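Local coordinates for protein 5-carboxymethyl-2-hydroxymuconate semialdehyde dehydrogenase (PDB 2D4E) that probably catalyses the NAD-dependent oxidation of 5-carboxymethyl-2-hydroxymuconate semialdehyde to the corresponding acid, as a member of the aldehyde dehydrogenase family, at residues K101-L106 against A123-A128; H29-E34 against D67-A72; D5-I10 against L338-E343. All coordinates share one frame; numbering follows the deposited sequence.

Overall arrangement
From the N terminus, D5-I10 forms a tight hairpin whose partner, L338-E343, comes more than three hundred residues later, so contact 3 closes the longest loop and encloses the other two. Inside it, contact 2 sets the hairpin at H29-E34 against helix 63-80 and is complete before contact 1 begins. Contact 1 then pairs the start of helix 103-114 with helix 118-136, a short helical closure. Contacts 1 and 3 adjoin, D104 OD1 lying 3.5 Å from I10 CG1, whereas contact 2 stands apart, its centre about 25 Å from that of contact 1. Contacts 1 and 3 thus gather two helices and the late loop near the first hairpin, while contact 2 separately ties down the second.

Contact 1 of 3, residues K101-L106 against A123-A128; sequences KHADEL and AQVARA
V125 carries the whole apolar meeting between the first turn of helix 103-114 and the middle of helix 118-136, and it shows how one branched side chain can serve two neighbours. CG1 lies anti to the backbone N (chi1 171°) and is thereby directed at A103, approaching A103 CA to 3.8 Å and reaching the methyl of the same residue alongside. CG2, set beside the backbone N, meets the first side-chain carbon of L106, with V125 CG2 and L106 CB 3.9 Å apart. A103 and L106 are one helical turn apart, so the valine spans that turn; I99 of helix 85-101 also touches both V125 and L106. Putting an alanine here removes both methyls, which would probably deprive A103 and L106 of this apolar contact and open a gap between the helices, even with I99 still against L106.

The polar interactions lie within one segment, on another side of the helix. H102, at the N-cap position, donates from ND1 to E105 OE2 at 3.2 Å, with a weak second bond to OE1. OE2 is met on its syn side, but the donor stands 33° out of the carboxylate plane. The network extends to helix 203-214: E105 forms a salt bridge with K207, and H102 NE2 is hydrogen-bonded to E214.

No hydrogen bond joins the two segments, so their attachment is one of buried hydrocarbon contact. The charges instead link this helix start to helix 203-214, where bonds at both ring nitrogens probably fix the rotation of H102.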
loop_
_atom_site.group_PDB
_atom_site.type_symbol
_atom_site.label_atom_id
_atom_site.label_comp_id
_atom_site.label_asym_id
_atom_site.label_seq_id
_atom_site.Cartn_x
_atom_site.Cartn_y
_atom_site.Cartn_z
ATOM N N LYS C 101 0.504 -23.691 -26.930
ATOM C CA LYS C 101 0.890 -24.524 -28.063
ATOM C C LYS C 101 0.244 -25.903 -28.002
ATOM O O LYS C 101 -0.032 -26.514 -29.035
ATOM C CB LYS C 101 2.414 -24.685 -28.127
ATOM C CG LYS C 101 2.906 -25.093 -29.511
ATOM C CD LYS C 101 4.382 -25.471 -29.534
ATOM C CE LYS C 101 4.605 -26.858 -28.949
ATOM N NZ LYS C 101 6.000 -27.341 -29.155
ATOM N N HIS C 102 0.016 -26.395 -26.788
ATOM C CA HIS C 102 -0.601 -27.703 -26.602
ATOM C C HIS C 102 -2.061 -27.555 -26.173
ATOM O O HIS C 102 -2.660 -28.506 -25.681
ATOM C CB HIS C 102 0.162 -28.491 -25.534
ATOM C CG HIS C 102 1.588 -28.776 -25.894
ATOM N ND1 HIS C 102 1.952 -29.801 -26.741
ATOM C CD2 HIS C 102 2.739 -28.162 -25.531
ATOM C CE1 HIS C 102 3.265 -29.805 -26.884
ATOM N NE2 HIS C 102 3.766 -28.821 -26.161
ATOM N N ALA C 103 -2.629 -26.369 -26.375
ATOM C CA ALA C 103 -4.007 -26.083 -25.971
ATOM C C ALA C 103 -5.050 -27.108 -26.415
ATOM O O ALA C 103 -5.861 -27.555 -25.606
ATOM C CB ALA C 103 -4.415 -24.696 -26.452
ATOM N N ASP C 104 -5.033 -27.474 -27.692
ATOM C CA ASP C 104 -5.997 -28.441 -28.211
ATOM C C ASP C 104 -5.926 -29.778 -27.472
ATOM O O ASP C 104 -6.957 -30.332 -27.080
ATOM C CB ASP C 104 -5.780 -28.671 -29.714
ATOM C CG ASP C 104 -6.063 -27.426 -30.550
ATOM O OD1 ASP C 104 -6.621 -26.441 -30.018
ATOM O OD2 ASP C 104 -5.735 -27.440 -31.755
ATOM N N GLU C 105 -4.712 -30.292 -27.287
ATOM C CA GLU C 105 -4.513 -31.561 -26.593
ATOM C C GLU C 105 -5.042 -31.488 -25.157
ATOM O O GLU C 105 -5.754 -32.390 -24.705
ATOM C CB GLU C 105 -3.025 -31.920 -26.558
ATOM C CG GLU C 105 -2.356 -32.040 -27.917
ATOM C CD GLU C 105 -0.851 -31.790 -27.841
ATOM O OE1 GLU C 105 -0.184 -32.369 -26.956
ATOM O OE2 GLU C 105 -0.331 -31.012 -28.666
ATOM N N LEU C 106 -4.675 -30.420 -24.445
ATOM C CA LEU C 106 -5.100 -30.218 -23.057
ATOM C C LEU C 106 -6.625 -30.155 -22.932
ATOM O O LEU C 106 -7.217 -30.766 -22.038
ATOM C CB LEU C 106 -4.466 -28.932 -22.491
ATOM C CG LEU C 106 -2.960 -29.002 -22.161
ATOM C CD1 LEU C 106 -2.376 -27.607 -21.989
ATOM C CD2 LEU C 106 -2.759 -29.828 -20.891
ATOM N N ALA C 123 -11.637 -22.865 -23.175
ATOM C CA ALA C 123 -11.523 -21.531 -22.595
ATOM C C ALA C 123 -10.755 -21.618 -21.276
ATOM O O ALA C 123 -10.045 -20.685 -20.896
ATOM C CB ALA C 123 -12.908 -20.937 -22.355
ATOM N N GLN C 124 -10.903 -22.743 -20.581
ATOM C CA GLN C 124 -10.218 -22.956 -19.309
ATOM C C GLN C 124 -8.714 -23.112 -19.523
ATOM O O GLN C 124 -7.916 -22.748 -18.657
ATOM C CB GLN C 124 -10.782 -24.193 -18.610
ATOM C CG GLN C 124 -12.219 -24.023 -18.163
ATOM C CD GLN C 124 -12.317 -23.462 -16.769
ATOM O OE1 GLN C 124 -12.140 -24.184 -15.788
ATOM N NE2 GLN C 124 -12.583 -22.166 -16.668
ATOM N N VAL C 125 -8.328 -23.657 -20.676
ATOM C CA VAL C 125 -6.911 -23.814 -20.984
ATOM C C VAL C 125 -6.328 -22.417 -21.142
ATOM O O VAL C 125 -5.209 -22.149 -20.715
ATOM C CB VAL C 125 -6.683 -24.602 -22.289
ATOM C CG1 VAL C 125 -5.209 -24.554 -22.674
ATOM C CG2 VAL C 125 -7.125 -26.046 -22.106
ATOM N N ALA C 126 -7.090 -21.525 -21.761
ATOM C CA ALA C 126 -6.632 -20.155 -21.934
ATOM C C ALA C 126 -6.443 -19.498 -20.557
ATOM O O ALA C 126 -5.479 -18.766 -20.338
ATOM C CB ALA C 126 -7.637 -19.367 -22.776
ATOM N N ARG C 127 -7.361 -19.763 -19.629
ATOM C CA ARG C 127 -7.252 -19.199 -18.282
ATOM C C ARG C 127 -6.026 -19.770 -17.576
ATOM O O ARG C 127 -5.364 -19.078 -16.810
ATOM C CB ARG C 127 -8.507 -19.507 -17.454
ATOM C CG ARG C 127 -9.681 -18.571 -17.712
ATOM C CD ARG C 127 -9.457 -17.176 -17.096
ATOM N NE ARG C 127 -9.396 -17.192 -15.627
ATOM C CZ ARG C 127 -8.278 -17.310 -14.908
ATOM N NH1 ARG C 127 -7.096 -17.415 -15.506
ATOM N NH2 ARG C 127 -8.345 -17.345 -13.583
ATOM N N ALA C 128 -5.739 -21.043 -17.830
ATOM C CA ALA C 128 -4.586 -21.701 -17.227
ATOM C C ALA C 128 -3.311 -21.022 -17.714
ATOM O O ALA C 128 -2.397 -20.754 -16.931
ATOM C CB ALA C 128 -4.568 -23.170 -17.603
#

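Contact 2 of 3, residues H29-E34 against D67-A72; sequences HFIAGE and DRAAKA
I31 and A32 bring the end of a hairpin strand onto helix 63-80, in a contact that passes from buried hydrocarbon to a more exposed margin bridged by water. The tight part belongs to I31. Its CG2 branch, placed anti to the backbone N, lies over the helix backbone, where I31 CG2 is 3.8 Å from R68 C and 3.9 Å from R68 CB. The CG1 branch makes a longer approach, I31 CG1 standing 4.3 Å from A69 CB. With only methyl side chains at A69 and A72, the helix presents little bulk to the hairpin, consistent with the close approach of its type I' turn, I31 to E34.

Toward the exposed side the contact changes character. One turn along the helix from A69, apolar packing continues at the margin, with A32 CB and A72 CB 4.0 Å apart. The R68 chain bends at chi3 (59°), and its guanidinium engages the hairpin through a water. That water accepts from R68 NH2 at 3.0 Å, in the guanidinium plane at its edge, and donates to I31 O at 3.2 Å. N223 of the adjacent strand 222-224 accepts from A32 N and also touches A69 and A72.

No direct hydrogen bond joins strand end and helix, so R68 reaches the polar backbone of the hairpin at I31 O through the water, while the side chain of I31 relies on hydrocarbon packing.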
loop_
_atom_site.group_PDB
_atom_site.type_symbol
_atom_site.label_atom_id
_atom_site.label_comp_id
_atom_site.label_asym_id
_atom_site.label_seq_id
_atom_site.Cartn_x
_atom_site.Cartn_y
_atom_site.Cartn_z
ATOM N N HIS C 29 4.068 -40.515 -12.671
ATOM C CA HIS C 29 4.457 -39.461 -11.749
ATOM C C HIS C 29 5.624 -38.745 -12.408
ATOM O O HIS C 29 6.227 -39.258 -13.349
ATOM C CB HIS C 29 4.982 -40.033 -10.424
ATOM C CG HIS C 29 4.111 -41.083 -9.812
ATOM N ND1 HIS C 29 2.819 -40.836 -9.399
ATOM C CD2 HIS C 29 4.362 -42.381 -9.512
ATOM C CE1 HIS C 29 2.312 -41.937 -8.868
ATOM N NE2 HIS C 29 3.228 -42.887 -8.925
ATOM N N PHE C 30 5.927 -37.549 -11.923
ATOM C CA PHE C 30 7.076 -36.811 -12.414
ATOM C C PHE C 30 7.836 -36.470 -11.139
ATOM O O PHE C 30 7.405 -35.628 -10.348
ATOM C CB PHE C 30 6.686 -35.528 -13.142
ATOM C CG PHE C 30 7.839 -34.891 -13.856
ATOM C CD1 PHE C 30 8.290 -35.411 -15.068
ATOM C CD2 PHE C 30 8.527 -33.821 -13.286
ATOM C CE1 PHE C 30 9.411 -34.877 -15.703
ATOM C CE2 PHE C 30 9.652 -33.277 -13.913
ATOM C CZ PHE C 30 10.094 -33.809 -15.124
ATOM N N ILE C 31 8.960 -37.144 -10.939
ATOM C CA ILE C 31 9.762 -36.953 -9.743
ATOM C C ILE C 31 11.224 -36.702 -10.074
ATOM O O ILE C 31 11.801 -37.370 -10.933
ATOM C CB ILE C 31 9.636 -38.192 -8.833
ATOM C CG1 ILE C 31 8.160 -38.401 -8.473
ATOM C CG2 ILE C 31 10.493 -38.026 -7.589
ATOM C CD1 ILE C 31 7.870 -39.685 -7.744
ATOM N N ALA C 32 11.814 -35.724 -9.397
ATOM C CA ALA C 32 13.211 -35.381 -9.609
ATOM C C ALA C 32 13.564 -35.288 -11.099
ATOM O O ALA C 32 14.581 -35.825 -11.541
ATOM C CB ALA C 32 14.107 -36.409 -8.917
ATOM N N GLY C 33 12.708 -34.627 -11.873
ATOM C CA GLY C 33 12.972 -34.445 -13.292
ATOM C C GLY C 33 12.716 -35.578 -14.276
ATOM O O GLY C 33 13.163 -35.497 -15.418
ATOM N N GLU C 34 11.995 -36.616 -13.864
ATOM C CA GLU C 34 11.714 -37.744 -14.752
ATOM C C GLU C 34 10.335 -38.346 -14.519
ATOM O O GLU C 34 9.814 -38.307 -13.401
ATOM C CB GLU C 34 12.744 -38.864 -14.548
ATOM C CG GLU C 34 14.173 -38.531 -14.934
ATOM C CD GLU C 34 15.104 -39.724 -14.758
ATOM O OE1 GLU C 34 16.321 -39.576 -15.014
ATOM O OE2 GLU C 34 14.615 -40.812 -14.363
ATOM N N ASP C 67 7.493 -39.461 -0.748
ATOM C CA ASP C 67 8.756 -39.176 -0.070
ATOM C C ASP C 67 9.816 -38.716 -1.077
ATOM O O ASP C 67 10.524 -37.741 -0.843
ATOM C CB ASP C 67 9.234 -40.414 0.699
ATOM C CG ASP C 67 10.521 -40.167 1.465
ATOM O OD1 ASP C 67 10.588 -39.191 2.238
ATOM O OD2 ASP C 67 11.472 -40.953 1.299
ATOM N N ARG C 68 9.909 -39.409 -2.209
ATOM C CA ARG C 68 10.871 -39.043 -3.239
ATOM C C ARG C 68 10.563 -37.664 -3.829
ATOM O O ARG C 68 11.472 -36.879 -4.090
ATOM C CB ARG C 68 10.881 -40.102 -4.346
ATOM C CG ARG C 68 11.550 -41.411 -3.947
ATOM C CD ARG C 68 11.174 -42.550 -4.898
ATOM N NE ARG C 68 11.557 -42.273 -6.282
ATOM C CZ ARG C 68 11.183 -43.009 -7.327
ATOM N NH1 ARG C 68 10.410 -44.077 -7.152
ATOM N NH2 ARG C 68 11.579 -42.678 -8.549
ATOM N N ALA C 69 9.279 -37.370 -4.035
ATOM C CA ALA C 69 8.869 -36.078 -4.591
ATOM C C ALA C 69 9.191 -34.944 -3.625
ATOM O O ALA C 69 9.707 -33.905 -4.031
ATOM C CB ALA C 69 7.376 -36.082 -4.896
ATOM N N ALA C 70 8.888 -35.146 -2.346
ATOM C CA ALA C 70 9.146 -34.129 -1.330
ATOM C C ALA C 70 10.649 -33.856 -1.203
ATOM O O ALA C 70 11.076 -32.706 -1.104
ATOM C CB ALA C 70 8.568 -34.576 0.016
ATOM N N LYS C 71 11.448 -34.916 -1.210
ATOM C CA LYS C 71 12.897 -34.766 -1.119
ATOM C C LYS C 71 13.405 -33.978 -2.318
ATOM O O LYS C 71 14.301 -33.147 -2.193
ATOM C CB LYS C 71 13.582 -36.134 -1.083
ATOM C CG LYS C 71 13.580 -36.798 0.282
ATOM C CD LYS C 71 14.134 -38.213 0.204
ATOM C CE LYS C 71 14.497 -38.727 1.582
ATOM N NZ LYS C 71 13.427 -38.432 2.570
ATOM N N ALA C 72 12.822 -34.240 -3.483
ATOM C CA ALA C 72 13.230 -33.545 -4.696
ATOM C C ALA C 72 12.889 -32.055 -4.609
ATOM O O ALA C 72 13.713 -31.199 -4.938
ATOM C CB ALA C 72 12.557 -34.179 -5.921
HETATM O O HOH W 1 12.799 -40.166 -9.706
#

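Contact 3 of 3, residues D5-I10 against L338-E343; sequences DRVAGI and LDPETE
V7 meets L338 and P340 where two tight turns come together: a beta-hairpin of strands 6-7 and 10-11, joined by a type I' turn from V7 to I10, faces a loop carrying a type I turn from D339 to T342. The hairpin is closed by reciprocal backbone bonds, V7 N to I10 O at 2.8 Å and I10 N to V7 O at 2.9 Å, and A8 and G9 at its apex both have positive phi. The loop turn has its own backbone bond, from T342 N to D339 O.

Between the two segments the valine does the touching. With CG1 anti to its backbone N (chi1 180°), V7 turns both methyls to the other segment, and they straddle the carbonyl oxygen of L338. V7 CG2 reaches L338 O at 3.6 Å and V7 CG1 stands only slightly farther from the same atom. The methyls also meet the CD edge of the proline ring, V7 CG2 and P340 CD being 4.0 Å apart, and the two side chains cross at about a right angle. L118 of helix 118-136 and W12 of helix 12-24 each touch both V7 and L338, so the pair sits in a buried junction of N-terminal and early helices with the late loop.

Each turn also carries a side-chain hydrogen bond to its own backbone. R6 arches back over its hairpin and donates from NH2 to G9 O at 3.1 Å, reaching that oxygen from above the carbonyl plane. D339, also salt-bridged through OD1 to R382, forms an Asx turn: its OD2 accepts from E341 N at 2.9 Å in a nearly straight bond, 167° at the hydrogen, met from above the carboxylate plane.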
loop_
_atom_site.group_PDB
_atom_site.type_symbol
_atom_site.label_atom_id
_atom_site.label_comp_id
_atom_site.label_asym_id
_atom_site.label_seq_id
_atom_site.Cartn_x
_atom_site.Cartn_y
_atom_site.Cartn_z
ATOM N N ASP C 5 -16.536 -31.590 -38.108
ATOM C CA ASP C 5 -15.122 -31.672 -38.475
ATOM C C ASP C 5 -14.237 -31.038 -37.412
ATOM O O ASP C 5 -13.131 -31.509 -37.147
ATOM C CB ASP C 5 -14.868 -30.984 -39.818
ATOM C CG ASP C 5 -15.524 -31.707 -40.968
ATOM O OD1 ASP C 5 -15.364 -32.943 -41.045
ATOM O OD2 ASP C 5 -16.195 -31.048 -41.791
ATOM N N ARG C 6 -14.730 -29.960 -36.815
ATOM C CA ARG C 6 -13.996 -29.256 -35.777
ATOM C C ARG C 6 -14.953 -28.858 -34.660
ATOM O O ARG C 6 -16.102 -28.497 -34.913
ATOM C CB ARG C 6 -13.335 -27.995 -36.349
ATOM C CG ARG C 6 -12.577 -28.207 -37.657
ATOM C CD ARG C 6 -11.816 -26.951 -38.059
ATOM N NE ARG C 6 -10.657 -26.724 -37.199
ATOM C CZ ARG C 6 -9.523 -27.418 -37.270
ATOM N NH1 ARG C 6 -9.387 -28.386 -38.169
ATOM N NH2 ARG C 6 -8.524 -27.149 -36.438
ATOM N N VAL C 7 -14.478 -28.940 -33.423
ATOM C CA VAL C 7 -15.278 -28.563 -32.265
ATOM C C VAL C 7 -14.375 -27.698 -31.402
ATOM O O VAL C 7 -13.273 -28.114 -31.039
ATOM C CB VAL C 7 -15.737 -29.804 -31.466
ATOM C CG1 VAL C 7 -16.570 -29.377 -30.257
ATOM C CG2 VAL C 7 -16.545 -30.730 -32.367
ATOM N N ALA C 8 -14.840 -26.491 -31.089
ATOM C CA ALA C 8 -14.062 -25.546 -30.293
ATOM C C ALA C 8 -12.742 -25.245 -31.010
ATOM O O ALA C 8 -11.716 -24.984 -30.377
ATOM C CB ALA C 8 -13.793 -26.121 -28.903
ATOM N N GLY C 9 -12.778 -25.289 -32.340
ATOM C CA GLY C 9 -11.588 -25.019 -33.126
ATOM C C GLY C 9 -10.615 -26.182 -33.171
ATOM O O GLY C 9 -9.505 -26.050 -33.694
ATOM N N ILE C 10 -11.024 -27.325 -32.627
ATOM C CA ILE C 10 -10.169 -28.510 -32.609
ATOM C C ILE C 10 -10.647 -29.535 -33.643
ATOM O O ILE C 10 -11.836 -29.854 -33.713
ATOM C CB ILE C 10 -10.162 -29.153 -31.201
ATOM C CG1 ILE C 10 -9.722 -28.116 -30.162
ATOM C CG2 ILE C 10 -9.225 -30.349 -31.175
ATOM C CD1 ILE C 10 -9.845 -28.587 -28.725
ATOM N N LEU C 338 -18.379 -33.660 -26.433
ATOM C CA LEU C 338 -17.794 -33.337 -27.732
ATOM C C LEU C 338 -18.794 -32.824 -28.770
ATOM O O LEU C 338 -18.416 -32.522 -29.903
ATOM C CB LEU C 338 -17.057 -34.560 -28.284
ATOM C CG LEU C 338 -15.885 -35.042 -27.417
ATOM C CD1 LEU C 338 -15.315 -36.353 -27.965
ATOM C CD2 LEU C 338 -14.810 -33.971 -27.385
ATOM N N ASP C 339 -20.062 -32.726 -28.382
ATOM C CA ASP C 339 -21.111 -32.225 -29.272
ATOM C C ASP C 339 -21.265 -30.712 -29.078
ATOM O O ASP C 339 -21.670 -30.253 -28.012
ATOM C CB ASP C 339 -22.432 -32.940 -28.966
ATOM C CG ASP C 339 -23.594 -32.447 -29.825
ATOM O OD1 ASP C 339 -24.689 -33.041 -29.720
ATOM O OD2 ASP C 339 -23.430 -31.471 -30.593
ATOM N N PRO C 340 -20.937 -29.914 -30.108
ATOM C CA PRO C 340 -21.062 -28.455 -29.980
ATOM C C PRO C 340 -22.436 -27.929 -29.552
ATOM O O PRO C 340 -22.552 -26.784 -29.112
ATOM C CB PRO C 340 -20.625 -27.939 -31.358
ATOM C CG PRO C 340 -20.844 -29.117 -32.272
ATOM C CD PRO C 340 -20.403 -30.280 -31.430
ATOM N N GLU C 341 -23.466 -28.762 -29.660
ATOM C CA GLU C 341 -24.818 -28.354 -29.277
ATOM C C GLU C 341 -25.106 -28.558 -27.789
ATOM O O GLU C 341 -26.067 -28.003 -27.259
ATOM C CB GLU C 341 -25.857 -29.130 -30.089
ATOM C CG GLU C 341 -25.860 -28.786 -31.560
ATOM C CD GLU C 341 -26.186 -27.328 -31.794
ATOM O OE1 GLU C 341 -27.339 -26.927 -31.512
ATOM O OE2 GLU C 341 -25.286 -26.585 -32.251
ATOM N N THR C 342 -24.273 -29.353 -27.127
ATOM C CA THR C 342 -24.443 -29.654 -25.709
ATOM C C THR C 342 -24.227 -28.454 -24.790
ATOM O O THR C 342 -23.312 -27.659 -25.002
ATOM C CB THR C 342 -23.465 -30.761 -25.271
ATOM O OG1 THR C 342 -23.692 -31.940 -26.054
ATOM C CG2 THR C 342 -23.647 -31.079 -23.784
ATOM N N GLU C 343 -25.072 -28.328 -23.768
ATOM C CA GLU C 343 -24.938 -27.245 -22.798
ATOM C C GLU C 343 -24.596 -27.866 -21.451
ATOM O O GLU C 343 -23.812 -27.313 -20.677
ATOM C CB GLU C 343 -26.231 -26.430 -22.696
ATOM C CG GLU C 343 -26.571 -25.663 -23.971
ATOM C CD GLU C 343 -27.853 -24.865 -23.847
ATOM O OE1 GLU C 343 -27.783 -23.618 -23.815
ATOM O OE2 GLU C 343 -28.931 -25.488 -23.772
#